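Local coordinates for protein heat shock protease HtrA (Thermotoga maritima, PDB 1L1J) that is the protease domain of a periplasmic heat-shock serine protease, probably cleaving proteins as an ATP-independent endopeptidase of the trypsin-like S1C family, at residues A[16-24]-A[52-62]. Sequence-based numbering, arbitrary orientation.
Sequences AVVKIDVVK and RQVASLGSGFI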
loop_
_atom_site.group_PDB
_atom_site.type_symbol
_atom_site.label_atom_id
_atom_site.label_comp_id
_atom_site.label_asym_id
_atom_site.label_seq_id
_atom_site.Cartn_x
_atom_site.Cartn_y
_atom_site.Cartn_z
ATOM N N ALA A 16 -8.094 -6.779 6.272
ATOM C CA ALA A 16 -7.662 -5.474 6.775
ATOM C C ALA A 16 -7.010 -4.633 5.671
ATOM O O ALA A 16 -6.596 -3.484 5.911
ATOM C CB ALA A 16 -6.687 -5.656 7.941
ATOM N N VAL A 17 -6.921 -5.204 4.464
ATOM C CA VAL A 17 -6.317 -4.508 3.320
ATOM C C VAL A 17 -7.421 -3.833 2.506
ATOM O O VAL A 17 -8.297 -4.496 1.972
ATOM C CB VAL A 17 -5.532 -5.490 2.429
ATOM C CG1 VAL A 17 -4.679 -4.719 1.445
ATOM C CG2 VAL A 17 -4.667 -6.396 3.292
ATOM N N VAL A 18 -7.361 -2.511 2.405
ATOM C CA VAL A 18 -8.397 -1.753 1.718
ATOM C C VAL A 18 -8.019 -1.153 0.381
ATOM O O VAL A 18 -6.862 -1.157 -0.018
ATOM C CB VAL A 18 -8.890 -0.581 2.592
ATOM C CG1 VAL A 18 -9.168 -1.049 4.001
ATOM C CG2 VAL A 18 -7.849 0.526 2.595
ATOM N N LYS A 19 -9.036 -0.615 -0.284
ATOM C CA LYS A 19 -8.927 0.044 -1.580
ATOM C C LYS A 19 -8.991 1.557 -1.322
ATOM O O LYS A 19 -9.521 1.993 -0.303
ATOM C CB LYS A 19 -10.109 -0.382 -2.467
ATOM C CG LYS A 19 -10.418 0.551 -3.636
ATOM C CD LYS A 19 -11.786 0.251 -4.245
ATOM C CE LYS A 19 -12.147 1.273 -5.339
ATOM N NZ LYS A 19 -13.562 1.163 -5.823
ATOM N N ILE A 20 -8.455 2.359 -2.232
ATOM C CA ILE A 20 -8.497 3.798 -2.050
ATOM C C ILE A 20 -8.708 4.506 -3.386
ATOM O O ILE A 20 -7.778 4.657 -4.184
ATOM C CB ILE A 20 -7.204 4.306 -1.377
ATOM C CG1 ILE A 20 -7.042 3.629 -0.014
ATOM C CG2 ILE A 20 -7.267 5.816 -1.202
ATOM C CD1 ILE A 20 -5.835 4.063 0.754
ATOM N N ASP A 21 -9.950 4.921 -3.624
ATOM C CA ASP A 21 -10.321 5.608 -4.855
ATOM C C ASP A 21 -10.645 7.069 -4.575
ATOM O O ASP A 21 -11.386 7.385 -3.647
ATOM C CB ASP A 21 -11.510 4.897 -5.538
ATOM C CG ASP A 21 -12.631 4.518 -4.562
ATOM O OD1 ASP A 21 -12.342 3.927 -3.498
ATOM O OD2 ASP A 21 -13.815 4.789 -4.870
ATOM N N VAL A 22 -10.062 7.947 -5.386
ATOM C CA VAL A 22 -10.229 9.393 -5.260
ATOM C C VAL A 22 -10.752 9.993 -6.567
ATOM O O VAL A 22 -10.066 9.952 -7.593
ATOM C CB VAL A 22 -8.869 10.043 -4.902
ATOM C CG1 VAL A 22 -8.988 11.564 -4.881
ATOM C CG2 VAL A 22 -8.395 9.515 -3.560
ATOM N N VAL A 23 -11.961 10.556 -6.525
ATOM C CA VAL A 23 -12.576 11.151 -7.715
ATOM C C VAL A 23 -11.804 12.365 -8.247
ATOM O O VAL A 23 -11.021 12.985 -7.520
ATOM C CB VAL A 23 -14.042 11.567 -7.438
ATOM C CG1 VAL A 23 -14.666 12.181 -8.690
ATOM C CG2 VAL A 23 -14.847 10.356 -6.996
ATOM N N LYS A 24 -12.022 12.701 -9.517
ATOM C CA LYS A 24 -11.325 13.833 -10.110
ATOM C C LYS A 24 -12.033 15.163 -9.848
ATOM O O LYS A 24 -13.145 15.192 -9.311
ATOM C CB LYS A 24 -11.149 13.634 -11.616
ATOM C CG LYS A 24 -10.093 14.550 -12.209
ATOM C CD LYS A 24 -10.129 14.527 -13.716
ATOM C CE LYS A 24 -11.488 15.008 -14.249
ATOM N NZ LYS A 24 -11.798 16.440 -13.932
ATOM N N ARG A 52 -11.746 9.670 -16.688
ATOM C CA ARG A 52 -12.500 10.872 -16.366
ATOM C C ARG A 52 -12.881 10.925 -14.878
ATOM O O ARG A 52 -12.619 11.922 -14.207
ATOM C CB ARG A 52 -13.757 10.948 -17.249
ATOM C CG ARG A 52 -13.848 12.216 -18.118
ATOM C CD ARG A 52 -14.950 12.095 -19.180
ATOM N NE ARG A 52 -15.855 13.249 -19.227
ATOM C CZ ARG A 52 -15.618 14.392 -19.876
ATOM N NH1 ARG A 52 -14.491 14.562 -20.557
ATOM N NH2 ARG A 52 -16.523 15.367 -19.848
ATOM N N GLN A 53 -13.454 9.841 -14.358
ATOM C CA GLN A 53 -13.895 9.799 -12.964
ATOM C C GLN A 53 -12.864 9.581 -11.850
ATOM O O GLN A 53 -13.051 10.081 -10.740
ATOM C CB GLN A 53 -15.001 8.748 -12.804
ATOM C CG GLN A 53 -16.243 9.002 -13.660
ATOM C CD GLN A 53 -17.406 8.079 -13.310
ATOM O OE1 GLN A 53 -18.020 8.204 -12.246
ATOM N NE2 GLN A 53 -17.708 7.145 -14.205
ATOM N N VAL A 54 -11.786 8.850 -12.123
ATOM C CA VAL A 54 -10.800 8.560 -11.079
ATOM C C VAL A 54 -9.492 9.344 -11.149
ATOM O O VAL A 54 -8.970 9.630 -12.224
ATOM C CB VAL A 54 -10.469 7.045 -11.039
ATOM C CG1 VAL A 54 -9.565 6.733 -9.856
ATOM C CG2 VAL A 54 -11.751 6.241 -10.929
ATOM N N ALA A 55 -8.966 9.680 -9.978
ATOM C CA ALA A 55 -7.732 10.438 -9.892
ATOM C C ALA A 55 -6.618 9.536 -9.398
ATOM O O ALA A 55 -5.461 9.670 -9.803
ATOM C CB ALA A 55 -7.920 11.618 -8.947
ATOM N N SER A 56 -6.985 8.616 -8.512
ATOM C CA SER A 56 -6.043 7.659 -7.949
ATOM C C SER A 56 -6.721 6.429 -7.366
ATOM O O SER A 56 -7.747 6.515 -6.680
ATOM C CB SER A 56 -5.188 8.315 -6.871
ATOM O OG SER A 56 -3.883 8.565 -7.361
ATOM N N LEU A 57 -6.126 5.280 -7.658
ATOM C CA LEU A 57 -6.607 3.996 -7.181
ATOM C C LEU A 57 -5.401 3.331 -6.546
ATOM O O LEU A 57 -4.318 3.304 -7.135
ATOM C CB LEU A 57 -7.118 3.162 -8.356
ATOM C CG LEU A 57 -7.624 1.755 -8.067
ATOM C CD1 LEU A 57 -8.731 1.779 -7.024
ATOM C CD2 LEU A 57 -8.126 1.162 -9.362
ATOM N N GLY A 58 -5.575 2.816 -5.339
ATOM C CA GLY A 58 -4.462 2.171 -4.674
ATOM C C GLY A 58 -4.903 1.215 -3.593
ATOM O O GLY A 58 -5.989 0.627 -3.662
ATOM N N SER A 59 -4.050 1.052 -2.590
ATOM C CA SER A 59 -4.359 0.169 -1.484
ATOM C C SER A 59 -3.881 0.818 -0.203
ATOM O O SER A 59 -3.252 1.875 -0.222
ATOM C CB SER A 59 -3.657 -1.180 -1.665
ATOM O OG SER A 59 -3.952 -1.759 -2.926
ATOM N N GLY A 60 -4.178 0.181 0.915
ATOM C CA GLY A 60 -3.745 0.710 2.185
ATOM C C GLY A 60 -4.125 -0.317 3.212
ATOM O O GLY A 60 -4.667 -1.363 2.861
ATOM N N PHE A 61 -3.862 -0.037 4.480
ATOM C CA PHE A 61 -4.213 -0.998 5.495
ATOM C C PHE A 61 -4.412 -0.383 6.870
ATOM O O PHE A 61 -3.702 0.550 7.277
ATOM C CB PHE A 61 -3.166 -2.120 5.533
ATOM C CG PHE A 61 -1.761 -1.644 5.753
ATOM C CD1 PHE A 61 -1.192 -1.689 7.012
ATOM C CD2 PHE A 61 -1.003 -1.164 4.695
ATOM C CE1 PHE A 61 0.115 -1.257 7.215
ATOM C CE2 PHE A 61 0.302 -0.731 4.885
ATOM C CZ PHE A 61 0.865 -0.780 6.148
ATOM N N ILE A 62 -5.407 -0.920 7.569
ATOM C CA ILE A 62 -5.773 -0.473 8.900
ATOM C C ILE A 62 -4.746 -1.015 9.877
ATOM O O ILE A 62 -4.535 -2.231 9.956
ATOM C CB ILE A 62 -7.184 -0.994 9.271
ATOM C CG1 ILE A 62 -8.191 -0.556 8.195
ATOM C CG2 ILE A 62 -7.588 -0.472 10.639
ATOM C CD1 ILE A 62 -9.460 -1.367 8.150
#
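A classic beta bulge interrupts the pairing where Ala55 and Ser56 both face Val22. Val22 O accepts a hydrogen bond from Ala55 N, nearly in line with its carbonyl, and a weak second one from Ser56 N at 3.5 Å. Val22 N donates a hydrogen bond to Ser56 O (3.0 Å), approaching in the carbonyl plane. Strands 17-23 and 54-64 are antiparallel neighbours in the first of the two beta-barrel domains of the trypsin-like (chymotrypsin) fold; strand 83-85 flanks the first and strand 68-72 the second. The chain turns a corner at Ala55, within the bulge; on its helix side Lys24 N hydrogen-bonds to Gln53 O from above the carbonyl plane. There the aliphatic chain of Lys24, bent at its third and fourth torsions, passes Arg52 O.

At the other end Ile62 N donates a nearly straight hydrogen bond to Ala16 O (N-H...O 164°), and Val18 N one to Gly60 O at 3.0 Å. The bonds of Gly58 with Ile20 and the bond from Gly60 N to Val18 O are weak. Neither glycine has a side chain on the face that carries Val18, Ile20 and Val22, and the Ile20 chain, with CG1 opposite the carbonyl carbon (chi1 -59°), stretches CD1 past Ser59 O toward Gly60. Ile20 also packs on Thr71, Val75 and Val76, next to the putative catalytic His74. On the other face the extended Lys19 lies across Leu57, with CE 3.8 Å from Leu57 CD1. Ser59 OG is hydrogen-bonded to Asn139 N in the second domain, and its side chain is about 5 Å from that of Asn182, a predicted substrate-binding residue. Beside Gly60, Val18 CG1 meets Ile62 CD1 at 4.2 Å, the two side chains crossing at about a right angle.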